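Local atomic coordinates of putative Xylose isomerase (Rhodospirillum rubrum, PDB entry 3QXB), a protein that binds metal ions, iron or manganese, and is probably an isomerase of the xylose isomerase-like TIM-barrel family. Residues D60-D65 and G112-K117; A119-A124 and A164-R169. All coordinates share one frame; numbering follows the deposited sequence.

Contact 1: residues D60-D65 and G112-K117; sequences DPWWPD and GYQHLK. With EDO (1,2-ethanediol), chain O.
The indole of W62 carries most of the apolar packing between the loop 60-65 and the helical turns 112-117. Its five-membered edge and CZ2 lie on H115, while the far rim, CZ3 and CH2, meets Q114. There CZ3 of W62 lies 3.7 Å from CD of Q114, with the terminal amide at the ring's edge and the two planes 69° apart. CG anti to the backbone N (chi1 -175°) and an extended chain beyond it bring the amide of Q114 to the indole's rim. Over one face of the same indole, toward the rim, sits CA of H115. P61 adds a smaller patch, its CG 4.0 Å from CE1 of H115.

The aromatic pairing is oblique: the five-membered ring of W62 and the imidazole of H115 have centroids 5.0 Å apart and planes at 35°. Although NE1 of W62 comes within 3.1 Å of ND1 of H115, the angle is too poor for a hydrogen bond. The imidazole finds its polar partner in S95, which bonds NE2, while H100 stacks on the ring.

In this TIM barrel the segment 60-65 belongs to a loop that follows strand 51-55 and leads into helix 65-81. Here it folds as a type I beta turn from D60 to W63. An Asx turn reinforces it, the N of W62 donating to OD1 of D60 over 3.1 Å, from above the carboxylate plane. W62 also meets W63 of the second subunit edge-to-face, and an alanine here would probably open a gap over H115 and beside Q114 and lose that contact between subunits.

OH of Y113 and O2 of an ethanediol, probably from the crystallisation liquor, share a 2.5 Å hydrogen bond in which either could be the donor.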
# COMPACT_ATOMS: atom_id res chain seq x y z
N ASP A 60 -0.22 12.18 -0.35
CA ASP A 60 0.53 11.59 -1.44
C ASP A 60 1.36 12.70 -2.13
O ASP A 60 0.82 13.71 -2.55
CB ASP A 60 -0.45 10.98 -2.47
CG ASP A 60 0.23 10.08 -3.50
OD1 ASP A 60 1.49 10.15 -3.66
OD2 ASP A 60 -0.52 9.35 -4.21
N PRO A 61 2.69 12.51 -2.22
CA PRO A 61 3.57 13.43 -2.96
C PRO A 61 3.07 13.71 -4.38
O PRO A 61 3.22 14.81 -4.89
CB PRO A 61 4.92 12.66 -2.98
CG PRO A 61 4.94 11.88 -1.70
CD PRO A 61 3.45 11.44 -1.55
N TRP A 62 2.48 12.72 -5.02
CA TRP A 62 1.89 12.88 -6.37
C TRP A 62 0.67 13.83 -6.46
O TRP A 62 0.34 14.32 -7.54
CB TRP A 62 1.52 11.53 -6.94
CG TRP A 62 2.68 10.70 -7.34
CD1 TRP A 62 3.08 9.55 -6.77
CD2 TRP A 62 3.57 10.94 -8.42
NE1 TRP A 62 4.19 9.06 -7.40
CE2 TRP A 62 4.53 9.91 -8.41
CE3 TRP A 62 3.69 11.97 -9.36
CZ2 TRP A 62 5.56 9.84 -9.34
CZ3 TRP A 62 4.73 11.92 -10.26
CH2 TRP A 62 5.62 10.86 -10.27
N TRP A 63 -0.02 14.08 -5.36
CA TRP A 63 -1.18 14.98 -5.40
C TRP A 63 -0.79 16.37 -5.93
O TRP A 63 0.33 16.79 -5.73
CB TRP A 63 -1.79 15.13 -4.02
CG TRP A 63 -2.52 13.94 -3.51
CD1 TRP A 63 -2.88 12.79 -4.20
CD2 TRP A 63 -3.02 13.78 -2.18
NE1 TRP A 63 -3.54 11.94 -3.35
CE2 TRP A 63 -3.66 12.53 -2.12
CE3 TRP A 63 -3.00 14.59 -1.04
CZ2 TRP A 63 -4.28 12.07 -0.95
CZ3 TRP A 63 -3.62 14.13 0.11
CH2 TRP A 63 -4.20 12.87 0.16
N PRO A 64 -1.71 17.09 -6.58
CA PRO A 64 -1.39 18.44 -7.03
C PRO A 64 -0.91 19.30 -5.87
O PRO A 64 -1.42 19.17 -4.74
CB PRO A 64 -2.70 18.96 -7.65
CG PRO A 64 -3.45 17.77 -8.00
CD PRO A 64 -3.03 16.65 -7.10
N ASP A 65 0.12 20.08 -6.16
CA ASP A 65 0.88 20.80 -5.15
C ASP A 65 0.01 21.60 -4.20
O ASP A 65 0.22 21.58 -3.00
CB ASP A 65 1.84 21.80 -5.82
CG ASP A 65 2.91 21.14 -6.65
OD1 ASP A 65 2.73 19.95 -7.01
OD2 ASP A 65 3.92 21.79 -6.96
N GLY A 112 10.46 7.41 -10.36
CA GLY A 112 10.98 7.35 -8.99
C GLY A 112 11.65 8.64 -8.57
O GLY A 112 11.41 9.14 -7.47
N TYR A 113 12.49 9.18 -9.44
CA TYR A 113 13.10 10.51 -9.27
C TYR A 113 12.01 11.56 -8.92
O TYR A 113 12.09 12.25 -7.93
CB TYR A 113 13.87 10.90 -10.53
CG TYR A 113 14.64 12.18 -10.37
CD1 TYR A 113 13.99 13.39 -10.43
CD2 TYR A 113 16.04 12.18 -10.17
CE1 TYR A 113 14.66 14.59 -10.29
CE2 TYR A 113 16.72 13.34 -10.00
CZ TYR A 113 16.02 14.57 -10.05
OH TYR A 113 16.66 15.76 -9.91
N GLN A 114 10.99 11.63 -9.73
CA GLN A 114 9.95 12.64 -9.62
C GLN A 114 9.15 12.41 -8.34
O GLN A 114 8.78 13.35 -7.61
CB GLN A 114 9.07 12.60 -10.88
CG GLN A 114 8.01 13.75 -10.90
CD GLN A 114 7.21 13.86 -12.17
OE1 GLN A 114 6.57 14.90 -12.41
NE2 GLN A 114 7.20 12.82 -12.98
N HIS A 115 8.94 11.14 -7.99
CA HIS A 115 8.27 10.81 -6.74
C HIS A 115 8.95 11.47 -5.57
O HIS A 115 8.30 12.19 -4.82
CB HIS A 115 8.19 9.29 -6.54
CG HIS A 115 7.56 8.88 -5.25
ND1 HIS A 115 6.20 9.01 -5.01
CD2 HIS A 115 8.08 8.30 -4.15
CE1 HIS A 115 5.93 8.57 -3.79
NE2 HIS A 115 7.04 8.10 -3.26
N LEU A 116 10.26 11.22 -5.43
CA LEU A 116 11.05 11.79 -4.35
C LEU A 116 11.23 13.32 -4.43
O LEU A 116 11.22 13.99 -3.38
CB LEU A 116 12.40 11.07 -4.27
CG LEU A 116 13.36 11.38 -3.11
CD1 LEU A 116 12.66 11.44 -1.76
CD2 LEU A 116 14.49 10.36 -3.13
N LYS A 117 11.42 13.84 -5.64
CA LYS A 117 11.44 15.28 -5.87
C LYS A 117 10.17 15.93 -5.32
O LYS A 117 10.24 16.93 -4.61
CB LYS A 117 11.59 15.60 -7.35
CG LYS A 117 11.60 17.08 -7.75
CD LYS A 117 10.18 17.65 -7.88
CE LYS A 117 10.20 18.99 -8.57
NZ LYS A 117 8.88 19.65 -8.49
C1 EDO O . 13.88 19.63 -9.65
O1 EDO O . 14.69 20.54 -10.41
C2 EDO O . 14.75 18.47 -9.19
O2 EDO O . 15.22 17.77 -10.32

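Contact 2: residues A119-A124 and A164-R169; sequences AIDMTA and AAYAKR
I120 lays its CG2 methyl obliquely against the ring of Y166, 3.9 Å from CD2, and at the same distance from CA of A167. Its other branch slants toward the neighbouring helix, CD1 coming 4.1 Å from CB of A167. This is where the backbones come nearest, CA of I120 and CA of A167 being 6.2 Å apart, consistent with the small side chain of A167.

Beside this apolar patch is one polar link. The phenol OH of Y166 donates to OD1 of D121 at 2.4 Å, a distance so short that its exact value is doubtful, with the carboxylate and ring planes turned 73° from each other. Y166 reaches across to the facing helix, CG lying opposite the backbone N about chi1 (-176°). The other oxygen, OD2, forms a salt bridge to K117, so the two carboxylate oxygens have different mates.

The segments 119-124 and 164-169 run nearly parallel, their axes 10.0 Å apart and crossing at -19°, as expected of successive outer helices of a TIM barrel. Inward of them lie the strands: I120 packs on T131 of strand 130-133, A167 on L175 of strand 174-177; D121 and M122 also touch R68 of helix 65-81.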
# COMPACT_ATOMS: atom_id res chain seq x y z
N ALA A 119 8.11 14.58 -3.06
CA ALA A 119 8.17 14.41 -1.59
C ALA A 119 9.07 15.45 -0.93
O ALA A 119 8.75 15.97 0.15
CB ALA A 119 8.66 12.99 -1.22
N ILE A 120 10.20 15.76 -1.55
CA ILE A 120 11.04 16.84 -1.07
C ILE A 120 10.27 18.19 -1.10
O ILE A 120 10.33 18.96 -0.14
CB ILE A 120 12.32 16.94 -1.93
CG1 ILE A 120 13.22 15.73 -1.65
CG2 ILE A 120 13.01 18.30 -1.74
CD1 ILE A 120 14.36 15.47 -2.67
N ASP A 121 9.56 18.48 -2.19
CA ASP A 121 8.70 19.71 -2.22
C ASP A 121 7.71 19.78 -1.05
O ASP A 121 7.62 20.77 -0.29
CB ASP A 121 7.95 19.83 -3.53
CG ASP A 121 8.84 20.12 -4.70
OD1 ASP A 121 9.98 20.61 -4.55
OD2 ASP A 121 8.40 19.82 -5.80
N MSE A 122 6.99 18.69 -0.87
CA MSE A 122 6.05 18.59 0.29
C MSE A 122 6.73 18.73 1.65
O MSE A 122 6.26 19.43 2.61
CB MSE A 122 5.33 17.22 0.18
CG MSE A 122 4.14 17.03 1.14
SE MSE A 122 3.49 15.20 0.90
CE MSE A 122 4.76 14.29 1.90
N THR A 123 7.88 18.09 1.77
CA THR A 123 8.62 18.17 3.05
C THR A 123 9.09 19.62 3.32
O THR A 123 9.00 20.10 4.45
CB THR A 123 9.79 17.18 3.03
OG1 THR A 123 9.28 15.85 2.79
CG2 THR A 123 10.58 17.25 4.37
N ALA A 124 9.60 20.32 2.30
CA ALA A 124 10.03 21.73 2.46
C ALA A 124 8.83 22.61 2.80
O ALA A 124 8.92 23.52 3.60
CB ALA A 124 10.67 22.26 1.14
N ALA A 164 19.72 15.05 -3.81
CA ALA A 164 20.32 15.67 -2.62
C ALA A 164 20.64 17.16 -2.89
O ALA A 164 20.40 18.01 -2.04
CB ALA A 164 21.58 14.88 -2.13
N ALA A 165 21.09 17.50 -4.10
CA ALA A 165 21.32 18.90 -4.49
C ALA A 165 20.02 19.70 -4.48
O ALA A 165 19.97 20.83 -3.97
CB ALA A 165 21.98 18.99 -5.89
N TYR A 166 18.96 19.10 -5.03
CA TYR A 166 17.64 19.73 -4.98
C TYR A 166 17.14 19.93 -3.55
O TYR A 166 16.62 20.99 -3.21
CB TYR A 166 16.65 18.96 -5.84
CG TYR A 166 15.29 19.62 -5.91
CD1 TYR A 166 15.13 20.83 -6.55
CD2 TYR A 166 14.18 19.01 -5.36
CE1 TYR A 166 13.91 21.42 -6.63
CE2 TYR A 166 12.96 19.59 -5.44
CZ TYR A 166 12.81 20.79 -6.08
OH TYR A 166 11.56 21.40 -6.17
N ALA A 167 17.27 18.91 -2.70
CA ALA A 167 16.81 18.98 -1.33
C ALA A 167 17.54 20.12 -0.63
O ALA A 167 16.91 20.93 0.03
CB ALA A 167 17.06 17.65 -0.57
N LYS A 168 18.86 20.22 -0.82
CA LYS A 168 19.60 21.32 -0.19
C LYS A 168 19.05 22.67 -0.64
O LYS A 168 18.85 23.54 0.17
CB LYS A 168 21.10 21.28 -0.49
CG LYS A 168 21.85 22.36 0.44
CD LYS A 168 23.28 22.56 0.09
CE LYS A 168 23.47 23.43 -1.16
NZ LYS A 168 23.76 24.90 -0.89
N ARG A 169 18.78 22.84 -1.94
CA ARG A 169 18.23 24.07 -2.42
C ARG A 169 16.86 24.36 -1.78
O ARG A 169 16.56 25.52 -1.51
CB ARG A 169 18.08 23.99 -3.93
CG ARG A 169 17.84 25.29 -4.58
CD ARG A 169 17.94 25.06 -6.12
NE ARG A 169 16.62 25.26 -6.69
CZ ARG A 169 16.05 24.55 -7.66
NH1 ARG A 169 16.63 23.49 -8.26
NH2 ARG A 169 14.84 24.94 -8.00

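Helix 106-125 takes part in both contacts, offering successive turns first to the loop 60-65 and then to helix 146-170. The centres lie 11 Å apart, and the two touch directly: CE of K117 is 3.7 Å from OH of Y166, and CB of P61 is 3.7 Å from N of A119. The ethanediol bonded to Y113 in contact 1 also lies about 4 Å from the side chain of Y166 in contact 2. Contact 1 reaches across to the second subunit, whereas contact 2 stays within its own chain. The side chain of H115 in contact 1 is about 12 Å from that of the metal ligand E178; contact 2 lies away from the metal sites.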